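Local coordinates for protein 4-oxalocrotonate decarboxylase NahK (Pseudomonas putida, PDB 5D2H) that catalyses the decarboxylation of (3E)-2-oxohex-3-enedioate to 2-oxopent-4-enoate and carbon dioxide, a metal-dependent step in the breakdown of aromatic hydrocarbons, at residues S120-P125 with V162-Y167; I127-S132 with I268-Q273. The protein carries 1 engineered substitution. All coordinates share one frame; numbering follows the deposited sequence.

Contact 1: S120-P125 with V162-Y167; sequences SKLIHP and VIDSRY. With AKG (2-oxoglutaric acid), chain C; EDO (1,2-ethanediol), chain F.
The carboxylate of Asp164 receives two successive backbone amides of the loop 120-125, one on each oxygen. Ile123 N donates to Asp164 OD2 at 2.6 Å with a nearly straight N-H...O angle of 175°, and His124 N meets Asp164 OD1 at the same 2.6 Å. Both oxygens are approached on their syn sides and from slightly out of the carboxylate plane, so the group spans the two N-H groups as a bidentate acceptor. Its reach comes from chi1 of -170°, which sets CG anti to the backbone N.

The His124 ring makes a third polar link: its NE2 donates to Ser165 O at 2.6 Å, with the acceptor close to the ring plane but the bond bent, at 142°. The ring stands almost perpendicular to the Asp164 carboxylate, and Ile123 CG2 lies over one face of the imidazole. Ile123 CD1 also reaches Arg166 CG at 3.9 Å. On the strand side, Val162 CG1 packs against Pro125 CB at 3.7 Å and more loosely against Leu122 CD1, continuing the contact with apolar groups.

Outward from this shell, Ser165 OG accepts from Tyr167 N in an ST turn that shapes the chain leaving strand 153-163. The guanidinium of Arg166 has its own salt bridge to Asp180, and strand 184-189 touches both Leu122 and Asp164. A 1,2-ethanediol, probably from the crystallisation liquor, joins His124 O to Ser165 N. With two N-H donors on a buried carboxylate, the negative form of Asp164 is probably stabilised while the loop entering strand 126-135 is tied to the end of strand 153-163.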
# COMPACT_ATOMS: atom_id res chain seq x y z
N SER A 120 -10.40 3.03 16.78
CA SER A 120 -10.08 4.18 17.60
C SER A 120 -8.60 4.52 17.48
O SER A 120 -8.14 5.56 17.95
CB SER A 120 -10.46 3.94 19.07
OG SER A 120 -9.45 3.22 19.73
N LYS A 121 -7.84 3.63 16.83
CA LYS A 121 -6.42 3.89 16.55
C LYS A 121 -6.24 4.44 15.13
O LYS A 121 -5.12 4.67 14.66
CB LYS A 121 -5.61 2.61 16.72
CG LYS A 121 -5.65 2.04 18.13
CD LYS A 121 -4.62 0.94 18.33
CE LYS A 121 -4.45 0.63 19.81
NZ LYS A 121 -3.82 -0.70 20.06
N LEU A 122 -7.35 4.64 14.45
CA LEU A 122 -7.33 5.05 13.05
C LEU A 122 -8.15 6.31 12.93
O LEU A 122 -8.95 6.61 13.82
CB LEU A 122 -7.94 3.95 12.17
CG LEU A 122 -7.23 2.59 12.24
CD1 LEU A 122 -7.98 1.54 11.44
CD2 LEU A 122 -5.80 2.71 11.73
N ILE A 123 -7.97 7.03 11.83
CA ILE A 123 -8.60 8.33 11.63
C ILE A 123 -9.87 8.25 10.78
O ILE A 123 -10.95 8.60 11.24
CB ILE A 123 -7.60 9.31 11.01
CG1 ILE A 123 -6.39 9.48 11.94
CG2 ILE A 123 -8.28 10.65 10.72
CD1 ILE A 123 -5.29 10.33 11.40
N HIS A 124 -9.73 7.81 9.54
CA HIS A 124 -10.89 7.63 8.67
C HIS A 124 -10.59 6.51 7.69
O HIS A 124 -10.42 6.74 6.48
CB HIS A 124 -11.24 8.93 7.93
CG HIS A 124 -10.07 9.81 7.62
ND1 HIS A 124 -10.18 11.18 7.54
CD2 HIS A 124 -8.78 9.52 7.35
CE1 HIS A 124 -9.00 11.70 7.24
NE2 HIS A 124 -8.13 10.71 7.13
N PRO A 125 -10.49 5.29 8.22
CA PRO A 125 -9.90 4.19 7.45
C PRO A 125 -10.80 3.68 6.34
O PRO A 125 -12.03 3.79 6.41
CB PRO A 125 -9.71 3.10 8.51
CG PRO A 125 -10.78 3.39 9.53
CD PRO A 125 -10.86 4.88 9.59
N VAL A 162 -5.84 -1.88 5.00
CA VAL A 162 -6.57 -0.77 5.59
C VAL A 162 -5.70 0.45 5.37
O VAL A 162 -4.56 0.52 5.85
CB VAL A 162 -6.89 -1.00 7.08
CG1 VAL A 162 -7.77 0.14 7.60
CG2 VAL A 162 -7.60 -2.34 7.27
N ILE A 163 -6.21 1.38 4.59
CA ILE A 163 -5.48 2.61 4.35
C ILE A 163 -6.16 3.71 5.12
O ILE A 163 -7.35 3.65 5.39
CB ILE A 163 -5.39 2.96 2.86
CG1 ILE A 163 -6.80 3.08 2.26
CG2 ILE A 163 -4.51 1.91 2.12
CD1 ILE A 163 -6.81 3.53 0.81
N ASP A 164 -5.39 4.71 5.52
CA ASP A 164 -5.91 5.74 6.38
C ASP A 164 -5.00 6.93 6.20
O ASP A 164 -3.95 7.02 6.82
CB ASP A 164 -5.91 5.25 7.83
CG ASP A 164 -6.66 6.18 8.77
OD1 ASP A 164 -7.60 6.87 8.32
OD2 ASP A 164 -6.32 6.21 9.97
N SER A 165 -5.39 7.82 5.30
CA SER A 165 -4.63 9.02 5.07
C SER A 165 -4.63 9.82 6.36
O SER A 165 -5.68 10.00 6.97
CB SER A 165 -5.26 9.84 3.96
OG SER A 165 -4.52 11.03 3.77
N ARG A 166 -3.46 10.28 6.79
CA ARG A 166 -3.39 11.14 7.97
C ARG A 166 -3.82 12.57 7.66
O ARG A 166 -3.83 13.43 8.53
CB ARG A 166 -1.98 11.10 8.57
CG ARG A 166 -1.81 10.03 9.62
CD ARG A 166 -2.20 8.64 9.10
NE ARG A 166 -1.28 8.20 8.05
CZ ARG A 166 -1.02 6.92 7.76
NH1 ARG A 166 -0.16 6.62 6.78
NH2 ARG A 166 -1.61 5.95 8.44
N TYR A 167 -4.18 12.83 6.40
CA TYR A 167 -4.61 14.18 6.03
C TYR A 167 -6.11 14.41 6.18
O TYR A 167 -6.92 13.52 5.95
CB TYR A 167 -4.14 14.56 4.62
CG TYR A 167 -2.66 14.40 4.43
CD1 TYR A 167 -1.76 15.15 5.19
CD2 TYR A 167 -2.14 13.48 3.53
CE1 TYR A 167 -0.40 15.00 5.04
CE2 TYR A 167 -0.78 13.32 3.38
CZ TYR A 167 0.09 14.08 4.14
OH TYR A 167 1.45 13.94 3.99
C1 AKG C . -3.13 2.79 -1.86
O1 AKG C . -3.69 2.54 -2.95
O2 AKG C . -2.66 1.86 -1.15
C2 AKG C . -3.06 4.17 -1.36
O5 AKG C . -3.21 4.36 -0.17
C3 AKG C . -2.82 5.41 -2.21
C4 AKG C . -2.90 5.21 -3.72
C5 AKG C . -4.31 5.13 -4.25
O3 AKG C . -4.46 4.43 -5.27
O4 AKG C . -5.26 5.75 -3.70
C1 EDO F . -7.59 6.60 2.72
O1 EDO F . -7.70 7.79 1.92
C2 EDO F . -8.63 6.65 3.84
O2 EDO F . -8.43 7.84 4.62

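Contact 2: I127-S132 with I268-Q273; sequences IEAEIS and ITVRYQ. With MG (magnesium ion), chain B; AKG (2-oxoglutaric acid), chain C; EDO (1,2-ethanediol), chain I.
Tyr272 OH donates to Glu130 O at 2.7 Å, a polar tie between two sheets of the fumarylacetoacetate hydrolase fold. With chi1 at -69° the tyrosine CG sits beside its backbone N, and the ring carries the hydroxyl to the metal-bearing strand. The carbonyl oxygen lies at the ring edge, the C=O...O angle being 132°.

On the side of 127-132 turned away from 268-273, Glu128 OE2 binds the magnesium ion at 1.9 Å. Glu130 OE1 and Glu161 complete the acidic triad that is the protein's share of the site; two waters and 2-oxoglutarate O2 are the remaining ligands. Water 1 also donates to Glu130 OE2, and water 2 to 2-oxoglutarate O1. Glu128 reaches the ion through a chain extended beyond CG.

Ile127 and Ala129, on the other side of the strand, face strand 268-272 of the second sheet. The axes of the two short segments come within 8.6 Å at an angle of 32°, and at that spacing the strands meet through side chains. Met208 and Val206 of strand 205-210 extend this apolar layer. Ile127 CD1 and Ile268 CG2 meet tip to tip at 3.8 Å, while Ala129 CB presses on Val270 CG1 at 3.5 Å, tighter than usual for two carbons.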
# COMPACT_ATOMS: atom_id res chain seq x y z
N ILE A 127 -10.85 0.14 3.48
CA ILE A 127 -10.22 -1.12 3.14
C ILE A 127 -10.18 -1.27 1.63
O ILE A 127 -11.03 -0.75 0.92
CB ILE A 127 -10.95 -2.31 3.75
CG1 ILE A 127 -12.38 -2.41 3.18
CG2 ILE A 127 -10.98 -2.18 5.26
CD1 ILE A 127 -13.02 -3.77 3.41
N GLU A 128 -9.17 -1.98 1.16
CA GLU A 128 -9.11 -2.35 -0.25
C GLU A 128 -8.66 -3.79 -0.38
O GLU A 128 -7.88 -4.29 0.45
CB GLU A 128 -8.20 -1.39 -1.03
CG GLU A 128 -6.91 -1.05 -0.33
CD GLU A 128 -6.12 0.02 -1.05
OE1 GLU A 128 -6.62 0.61 -2.03
OE2 GLU A 128 -4.98 0.28 -0.62
N ALA A 129 -9.18 -4.47 -1.40
CA ALA A 129 -8.82 -5.85 -1.70
C ALA A 129 -7.61 -5.87 -2.62
O ALA A 129 -7.61 -5.21 -3.67
CB ALA A 129 -9.97 -6.58 -2.35
N GLU A 130 -6.59 -6.62 -2.23
CA GLU A 130 -5.37 -6.66 -2.99
C GLU A 130 -4.86 -8.09 -3.06
O GLU A 130 -5.30 -8.97 -2.31
CB GLU A 130 -4.30 -5.76 -2.36
CG GLU A 130 -4.79 -4.37 -2.02
CD GLU A 130 -3.67 -3.34 -1.83
OE1 GLU A 130 -3.93 -2.30 -1.21
OE2 GLU A 130 -2.54 -3.55 -2.33
N ILE A 131 -3.93 -8.31 -3.96
CA ILE A 131 -3.20 -9.56 -3.98
C ILE A 131 -1.75 -9.20 -3.73
O ILE A 131 -1.20 -8.29 -4.35
CB ILE A 131 -3.40 -10.33 -5.32
CG1 ILE A 131 -2.61 -11.64 -5.30
CG2 ILE A 131 -3.06 -9.47 -6.52
CD1 ILE A 131 -3.21 -12.66 -4.31
N SER A 132 -1.14 -9.89 -2.76
CA SER A 132 0.25 -9.65 -2.44
C SER A 132 1.08 -10.76 -3.01
O SER A 132 0.57 -11.85 -3.29
CB SER A 132 0.45 -9.56 -0.93
OG SER A 132 -0.43 -8.60 -0.39
N ILE A 268 -16.05 -7.40 7.55
CA ILE A 268 -15.81 -7.47 6.13
C ILE A 268 -15.20 -8.81 5.80
O ILE A 268 -14.42 -9.36 6.56
CB ILE A 268 -14.89 -6.33 5.64
CG1 ILE A 268 -13.45 -6.56 6.08
CG2 ILE A 268 -15.41 -4.98 6.14
CD1 ILE A 268 -12.61 -7.37 5.09
N THR A 269 -15.59 -9.31 4.64
CA THR A 269 -15.05 -10.53 4.08
C THR A 269 -14.78 -10.23 2.61
O THR A 269 -15.65 -9.73 1.90
CB THR A 269 -16.06 -11.69 4.17
OG1 THR A 269 -16.28 -12.03 5.54
CG2 THR A 269 -15.55 -12.91 3.43
N VAL A 270 -13.56 -10.50 2.16
CA VAL A 270 -13.23 -10.29 0.76
C VAL A 270 -12.96 -11.65 0.19
O VAL A 270 -12.07 -12.37 0.66
CB VAL A 270 -12.00 -9.37 0.59
CG1 VAL A 270 -11.61 -9.28 -0.88
CG2 VAL A 270 -12.31 -8.00 1.13
N ARG A 271 -13.75 -12.03 -0.81
CA ARG A 271 -13.63 -13.36 -1.38
C ARG A 271 -12.73 -13.35 -2.62
O ARG A 271 -12.94 -12.56 -3.54
CB ARG A 271 -15.01 -13.93 -1.68
CG ARG A 271 -15.98 -13.76 -0.52
CD ARG A 271 -17.27 -14.54 -0.70
NE ARG A 271 -18.10 -14.44 0.49
CZ ARG A 271 -17.91 -15.14 1.61
NH1 ARG A 271 -16.91 -16.01 1.69
NH2 ARG A 271 -18.71 -14.97 2.66
N TYR A 272 -11.72 -14.22 -2.61
CA TYR A 272 -10.78 -14.30 -3.72
C TYR A 272 -11.02 -15.58 -4.51
O TYR A 272 -10.94 -16.69 -3.97
CB TYR A 272 -9.35 -14.27 -3.20
CG TYR A 272 -8.92 -12.95 -2.61
CD1 TYR A 272 -9.39 -12.51 -1.37
CD2 TYR A 272 -8.05 -12.12 -3.30
CE1 TYR A 272 -8.98 -11.29 -0.84
CE2 TYR A 272 -7.64 -10.91 -2.79
CZ TYR A 272 -8.11 -10.50 -1.56
OH TYR A 272 -7.67 -9.28 -1.06
N GLN A 273 -11.33 -15.41 -5.79
CA GLN A 273 -11.60 -16.54 -6.67
C GLN A 273 -10.52 -17.62 -6.54
O GLN A 273 -9.37 -17.40 -6.91
CB GLN A 273 -11.69 -16.05 -8.12
CG GLN A 273 -12.12 -17.11 -9.12
CD GLN A 273 -12.01 -16.62 -10.54
OE1 GLN A 273 -11.89 -15.42 -10.79
NE2 GLN A 273 -12.05 -17.55 -11.50
MG MG B . -3.29 -0.41 -1.12
C1 AKG C . -3.13 2.79 -1.86
O1 AKG C . -3.69 2.54 -2.95
O2 AKG C . -2.66 1.86 -1.15
C2 AKG C . -3.06 4.17 -1.36
O5 AKG C . -3.21 4.36 -0.17
C3 AKG C . -2.82 5.41 -2.21
C4 AKG C . -2.90 5.21 -3.72
C5 AKG C . -4.31 5.13 -4.25
O3 AKG C . -4.46 4.43 -5.27
O4 AKG C . -5.26 5.75 -3.70
C1 EDO I . -16.65 -10.54 8.03
O1 EDO I . -17.84 -11.18 7.58
C2 EDO I . -16.29 -10.96 9.45
O2 EDO I . -15.20 -10.15 9.90
O HOH W 1 -1.55 -1.18 -1.79
O HOH W 2 -3.88 0.05 -3.08

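The centres of contacts 1 and 2 lie about 18 Å apart, yet the two touch: Ile163 CG2 comes within 3.2 Å of Glu128 OE2, and Val162 CG2 packs on Ile127 CG2 at 3.9 Å. Their segments alternate along the chain, 120-125, 127-132, 162-167 and then 268-273, all in the part that belongs to the fumarylacetoacetate hydrolase family. Strands 126-135 and 153-163 are antiparallel neighbours in the larger sheet. Contact 1 joins the approach to the first of these strands to the exit of the second, whereas contact 2 packs the first against the separate five-stranded sheet. Both reach 2-oxoglutarate, through Ile163 and Glu128 respectively, so both border the active-site pocket.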